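Local atomic coordinates of class I phosphodiesterase PDEB1 (Leishmania major, PDB entry 2R8Q), a protein that belongs to the class I phosphodiesterase family, its largely helical catalytic domain holding a zinc ion and a magnesium ion beside a bound 3-isobutyl-1-methylxanthine. Residues Gly34-Thr39 against Phe46-Lys51; Ser150-Thr155 against Ser170-His175. One frame throughout, in Å; residues are numbered along the deposited sequence.

Contact 1 of 2, residues Gly34-Thr39 against Phe46-Lys51; sequences GAYDFT and FEVREK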
# COMPACT_ATOMS: atom_id res chain seq x y z
N GLY A 34 -38.69 1.41 -16.21
CA GLY A 34 -38.54 0.03 -16.62
C GLY A 34 -37.86 0.04 -17.97
O GLY A 34 -38.00 -0.89 -18.76
N ALA A 35 -37.11 1.11 -18.21
CA ALA A 35 -36.40 1.29 -19.47
C ALA A 35 -35.13 0.46 -19.60
O ALA A 35 -34.58 0.35 -20.69
CB ALA A 35 -36.08 2.77 -19.67
N TYR A 36 -34.66 -0.11 -18.49
CA TYR A 36 -33.44 -0.90 -18.54
C TYR A 36 -33.51 -2.23 -17.80
O TYR A 36 -34.24 -2.37 -16.82
CB TYR A 36 -32.27 -0.11 -17.95
CG TYR A 36 -32.11 1.29 -18.49
CD1 TYR A 36 -32.77 2.37 -17.90
CD2 TYR A 36 -31.31 1.55 -19.61
CE1 TYR A 36 -32.64 3.66 -18.40
CE2 TYR A 36 -31.17 2.83 -20.12
CZ TYR A 36 -31.84 3.89 -19.51
OH TYR A 36 -31.69 5.16 -20.02
N ASP A 37 -32.74 -3.19 -18.29
CA ASP A 37 -32.64 -4.50 -17.66
C ASP A 37 -31.17 -4.64 -17.33
O ASP A 37 -30.36 -5.00 -18.18
CB ASP A 37 -33.05 -5.62 -18.62
CG ASP A 37 -32.93 -6.99 -18.00
OD1 ASP A 37 -32.49 -7.09 -16.83
OD2 ASP A 37 -33.27 -7.99 -18.68
N PHE A 38 -30.82 -4.35 -16.08
CA PHE A 38 -29.42 -4.41 -15.65
C PHE A 38 -28.84 -5.82 -15.66
O PHE A 38 -27.63 -5.99 -15.52
CB PHE A 38 -29.29 -3.79 -14.26
CG PHE A 38 -29.77 -2.36 -14.18
CD1 PHE A 38 -30.37 -1.88 -13.02
CD2 PHE A 38 -29.61 -1.50 -15.26
CE1 PHE A 38 -30.82 -0.56 -12.95
CE2 PHE A 38 -30.05 -0.18 -15.19
CZ PHE A 38 -30.66 0.29 -14.03
N THR A 39 -29.68 -6.83 -15.83
CA THR A 39 -29.20 -8.21 -15.86
C THR A 39 -28.92 -8.70 -17.28
O THR A 39 -28.46 -9.82 -17.47
CB THR A 39 -30.22 -9.20 -15.22
OG1 THR A 39 -31.34 -9.36 -16.10
CG2 THR A 39 -30.70 -8.69 -13.88
N PHE A 46 -23.67 3.45 -21.65
CA PHE A 46 -23.50 4.76 -22.28
C PHE A 46 -24.85 5.45 -22.43
O PHE A 46 -24.92 6.68 -22.38
CB PHE A 46 -22.82 4.65 -23.64
CG PHE A 46 -21.35 4.34 -23.56
CD1 PHE A 46 -20.89 3.05 -23.76
CD2 PHE A 46 -20.44 5.34 -23.25
CE1 PHE A 46 -19.53 2.75 -23.66
CE2 PHE A 46 -19.07 5.06 -23.15
CZ PHE A 46 -18.62 3.76 -23.36
N GLU A 47 -25.91 4.67 -22.62
CA GLU A 47 -27.24 5.24 -22.77
C GLU A 47 -27.62 5.93 -21.47
O GLU A 47 -28.13 7.06 -21.47
CB GLU A 47 -28.26 4.14 -23.09
CG GLU A 47 -29.61 4.67 -23.52
CD GLU A 47 -30.66 3.58 -23.60
OE1 GLU A 47 -30.33 2.47 -24.07
OE2 GLU A 47 -31.81 3.83 -23.19
N VAL A 48 -27.38 5.25 -20.35
CA VAL A 48 -27.68 5.81 -19.04
C VAL A 48 -26.85 7.07 -18.79
O VAL A 48 -27.36 8.06 -18.27
CB VAL A 48 -27.37 4.79 -17.91
CG1 VAL A 48 -27.49 5.46 -16.55
CG2 VAL A 48 -28.32 3.62 -18.00
N ARG A 49 -25.58 7.04 -19.16
CA ARG A 49 -24.69 8.18 -18.96
C ARG A 49 -25.12 9.40 -19.76
O ARG A 49 -25.11 10.52 -19.25
CB ARG A 49 -23.26 7.81 -19.35
CG ARG A 49 -22.61 6.82 -18.39
CD ARG A 49 -21.28 6.33 -18.92
NE ARG A 49 -20.29 7.40 -19.03
CZ ARG A 49 -19.04 7.21 -19.46
NH1 ARG A 49 -18.65 6.00 -19.82
NH2 ARG A 49 -18.19 8.23 -19.52
N GLU A 50 -25.53 9.18 -21.00
CA GLU A 50 -25.94 10.27 -21.87
C GLU A 50 -27.26 10.92 -21.47
O GLU A 50 -27.42 12.13 -21.59
CB GLU A 50 -26.04 9.78 -23.32
CG GLU A 50 -26.44 10.85 -24.31
CD GLU A 50 -26.54 10.32 -25.73
OE1 GLU A 50 -27.37 9.42 -25.98
OE2 GLU A 50 -25.79 10.82 -26.60
N LYS A 51 -28.20 10.12 -20.97
CA LYS A 51 -29.52 10.63 -20.62
C LYS A 51 -29.73 11.26 -19.24
O LYS A 51 -30.52 12.21 -19.12
CB LYS A 51 -30.55 9.53 -20.85
CG LYS A 51 -30.56 9.05 -22.30
CD LYS A 51 -31.61 7.98 -22.56
CE LYS A 51 -31.57 7.54 -24.01
NZ LYS A 51 -32.64 6.54 -24.33
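Tyr36 reaches out of the loop after helix 21-28 to helix 45-51, where its ring meets Glu47 and Val48 and its hydroxyl meets Lys51. From CA the bond to CB is directed at the helix; with CG set anti to the carbonyl carbon (chi1 -49°), the ring extends the same way, so that CE2 and OH arrive at the helix side chains. Going outward, Tyr36 CD2 lies 4.0 Å from Val48 CG2. One step further, CE2 makes the closest approaches: Val48 CG2 lies 3.6 Å from Tyr36 CE2, and Glu47 OE2 is nearer still, 3.3 Å from that same carbon. The valine methyl sits over one face, displaced toward the rim, a CH-pi contact 22° off the ring normal. Glu47 comes in obliquely, its carboxylate plane turned 45° from the ring. At the tip, Tyr36 OH lies 3.4 Å from Glu47 OE2 and 3.8 Å from Lys51 CD, so the phenol end rests beside that one carbon of the lysine chain.

Lys51 stretches out fully and brings NZ to 3.1 Å from Glu47 OE2, a salt bridge across one helical turn, with NZ above the carboxylate plane. In the loop, Asp37 OD1 takes both Thr39 N and Thr39 OG1, forming an Asx turn just after the tyrosine. Phe43 and Tyr52 also pack on Tyr36, while Val48 also touches Ala58 of helix 55-68.

The chemistry is mixed: a buried valine's methyl on one ring face, and a charged pair near the hydroxyl end. The salt bridge probably tempers the carboxylate's negative charge beside the aromatic ring.

Contact 2 of 2, residues Ser150-Thr155 against Ser170-His175; sequences SFYLKT and SVLEVH
The ring of Tyr152 presents one face to Val171 and crosses the side chain of Leu172 at about a right angle, so two neighbouring residues of helix 171-184 receive a single aromatic group from helix 149-154. Val171 CG1 lies over that face near the root of the ring, 4.1 Å from Tyr152 CG; standing anti to the valine's backbone N (chi1 -174°), this methyl is turned toward the ring face. Leu172 meets the ring further out, at CE1 and OH. Its CG is 4.1 Å from Tyr152 CE1 and approaches obliquely, while Leu172 CD2 is 4.1 Å from Tyr152 OH. In both Tyr152 and Val171 the bond from CA to CB is directed at the other helix, and their CA atoms stand 7.8 Å apart.

Leu159 of helix 158-166 touches both Tyr152 and Val171, so a third helix joins the cluster. Where helix 149-154 ends, Phe151 O accepts from Thr155 N and Thr155 OG1 on opposite faces of its plane, the hydroxyl at 2.8 Å from Phe151 O; Thr155 CG2 settles over the centre of the Phe151 ring.

All three touching residues are buried, and between the two segments the contact is apolar, while Asn149, at the start of the first helix, adds a hydrogen bond from Leu172 N to its OD1. The Tyr152 cluster itself is held by van der Waals contact, which depends on the fit of shapes and imposes no bond direction of its own.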
# COMPACT_ATOMS: atom_id res chain seq x y z
N SER A 150 3.75 -0.07 -16.48
CA SER A 150 5.00 0.24 -17.17
C SER A 150 5.42 1.70 -16.98
O SER A 150 6.60 2.00 -16.81
CB SER A 150 4.88 -0.06 -18.66
OG SER A 150 6.08 0.24 -19.34
N PHE A 151 4.44 2.60 -17.00
CA PHE A 151 4.71 4.02 -16.84
C PHE A 151 5.46 4.31 -15.54
O PHE A 151 6.44 5.06 -15.54
CB PHE A 151 3.38 4.80 -16.86
CG PHE A 151 3.54 6.28 -16.71
CD1 PHE A 151 3.61 6.86 -15.44
CD2 PHE A 151 3.60 7.11 -17.83
CE1 PHE A 151 3.73 8.25 -15.30
CE2 PHE A 151 3.73 8.49 -17.70
CZ PHE A 151 3.79 9.06 -16.42
N TYR A 152 5.02 3.70 -14.45
CA TYR A 152 5.67 3.92 -13.16
C TYR A 152 7.13 3.49 -13.16
O TYR A 152 7.97 4.12 -12.52
CB TYR A 152 4.90 3.20 -12.05
CG TYR A 152 3.52 3.77 -11.83
CD1 TYR A 152 2.40 3.19 -12.43
CD2 TYR A 152 3.34 4.91 -11.06
CE1 TYR A 152 1.14 3.74 -12.26
CE2 TYR A 152 2.08 5.47 -10.88
CZ TYR A 152 0.98 4.88 -11.48
OH TYR A 152 -0.26 5.44 -11.31
N LEU A 153 7.43 2.43 -13.89
CA LEU A 153 8.79 1.93 -13.97
C LEU A 153 9.64 2.80 -14.89
O LEU A 153 10.76 3.18 -14.55
CB LEU A 153 8.79 0.48 -14.46
CG LEU A 153 8.01 -0.52 -13.59
CD1 LEU A 153 8.07 -1.90 -14.23
CD2 LEU A 153 8.61 -0.55 -12.19
N LYS A 154 9.10 3.12 -16.07
CA LYS A 154 9.82 3.93 -17.05
C LYS A 154 10.19 5.33 -16.58
O LYS A 154 11.23 5.87 -16.97
CB LYS A 154 8.99 4.06 -18.33
CG LYS A 154 8.74 2.78 -19.09
CD LYS A 154 7.91 3.06 -20.34
CE LYS A 154 7.69 1.80 -21.16
NZ LYS A 154 6.80 2.07 -22.33
N THR A 155 9.34 5.92 -15.75
CA THR A 155 9.56 7.28 -15.27
C THR A 155 10.21 7.41 -13.89
O THR A 155 10.26 8.50 -13.33
CB THR A 155 8.24 8.07 -15.25
OG1 THR A 155 7.32 7.41 -14.36
CG2 THR A 155 7.63 8.13 -16.64
N SER A 170 3.24 -5.74 -9.83
CA SER A 170 1.86 -5.31 -10.02
C SER A 170 1.62 -4.04 -9.20
O SER A 170 0.88 -4.06 -8.22
CB SER A 170 0.88 -6.40 -9.59
OG SER A 170 1.06 -7.57 -10.37
N VAL A 171 2.26 -2.96 -9.63
CA VAL A 171 2.18 -1.66 -8.97
C VAL A 171 0.75 -1.22 -8.67
O VAL A 171 0.38 -1.00 -7.51
CB VAL A 171 2.83 -0.57 -9.85
CG1 VAL A 171 2.86 0.75 -9.11
CG2 VAL A 171 4.24 -1.00 -10.27
N LEU A 172 -0.05 -1.09 -9.71
CA LEU A 172 -1.44 -0.66 -9.58
C LEU A 172 -2.33 -1.61 -8.80
O LEU A 172 -3.06 -1.19 -7.90
CB LEU A 172 -2.04 -0.44 -10.97
CG LEU A 172 -1.64 0.83 -11.70
CD1 LEU A 172 -1.88 0.67 -13.19
CD2 LEU A 172 -2.42 2.00 -11.14
N GLU A 173 -2.29 -2.90 -9.14
CA GLU A 173 -3.15 -3.87 -8.49
C GLU A 173 -2.99 -3.99 -6.97
O GLU A 173 -3.98 -4.14 -6.25
CB GLU A 173 -3.00 -5.23 -9.17
CG GLU A 173 -3.48 -5.26 -10.64
CD GLU A 173 -2.56 -4.52 -11.60
OE1 GLU A 173 -1.36 -4.38 -11.29
OE2 GLU A 173 -3.03 -4.09 -12.68
N VAL A 174 -1.77 -3.90 -6.46
CA VAL A 174 -1.58 -3.96 -5.02
C VAL A 174 -2.19 -2.70 -4.41
O VAL A 174 -2.81 -2.75 -3.35
CB VAL A 174 -0.08 -4.06 -4.65
CG1 VAL A 174 0.10 -3.94 -3.13
CG2 VAL A 174 0.47 -5.40 -5.12
N HIS A 175 -2.03 -1.57 -5.11
CA HIS A 175 -2.59 -0.30 -4.65
C HIS A 175 -4.11 -0.40 -4.57
O HIS A 175 -4.71 0.05 -3.59
CB HIS A 175 -2.19 0.82 -5.62
CG HIS A 175 -2.67 2.18 -5.22
ND1 HIS A 175 -2.26 2.81 -4.07
CD2 HIS A 175 -3.51 3.05 -5.84
CE1 HIS A 175 -2.82 4.01 -4.00
NE2 HIS A 175 -3.59 4.17 -5.06

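In the fold
The two contacts lie in series along the chain and on opposite sides of its centre, each with its own centre about 18 Å from it. Their centres are 34 Å apart, their nearest atoms about 19 Å, and they do not touch. Contact 1 joins a loop to a short helix and is partly buried. Contact 2 is buried and lies near the magnesium ion: the side chain of Leu172 is about 6 Å from that ion and about 9 Å from 3-isobutyl-1-methylxanthine. Helix 262-285, which carries Val272 and Phe276 of the ligand pocket, touches Phe46 of segment 46-51 and Phe151 of segment 150-155.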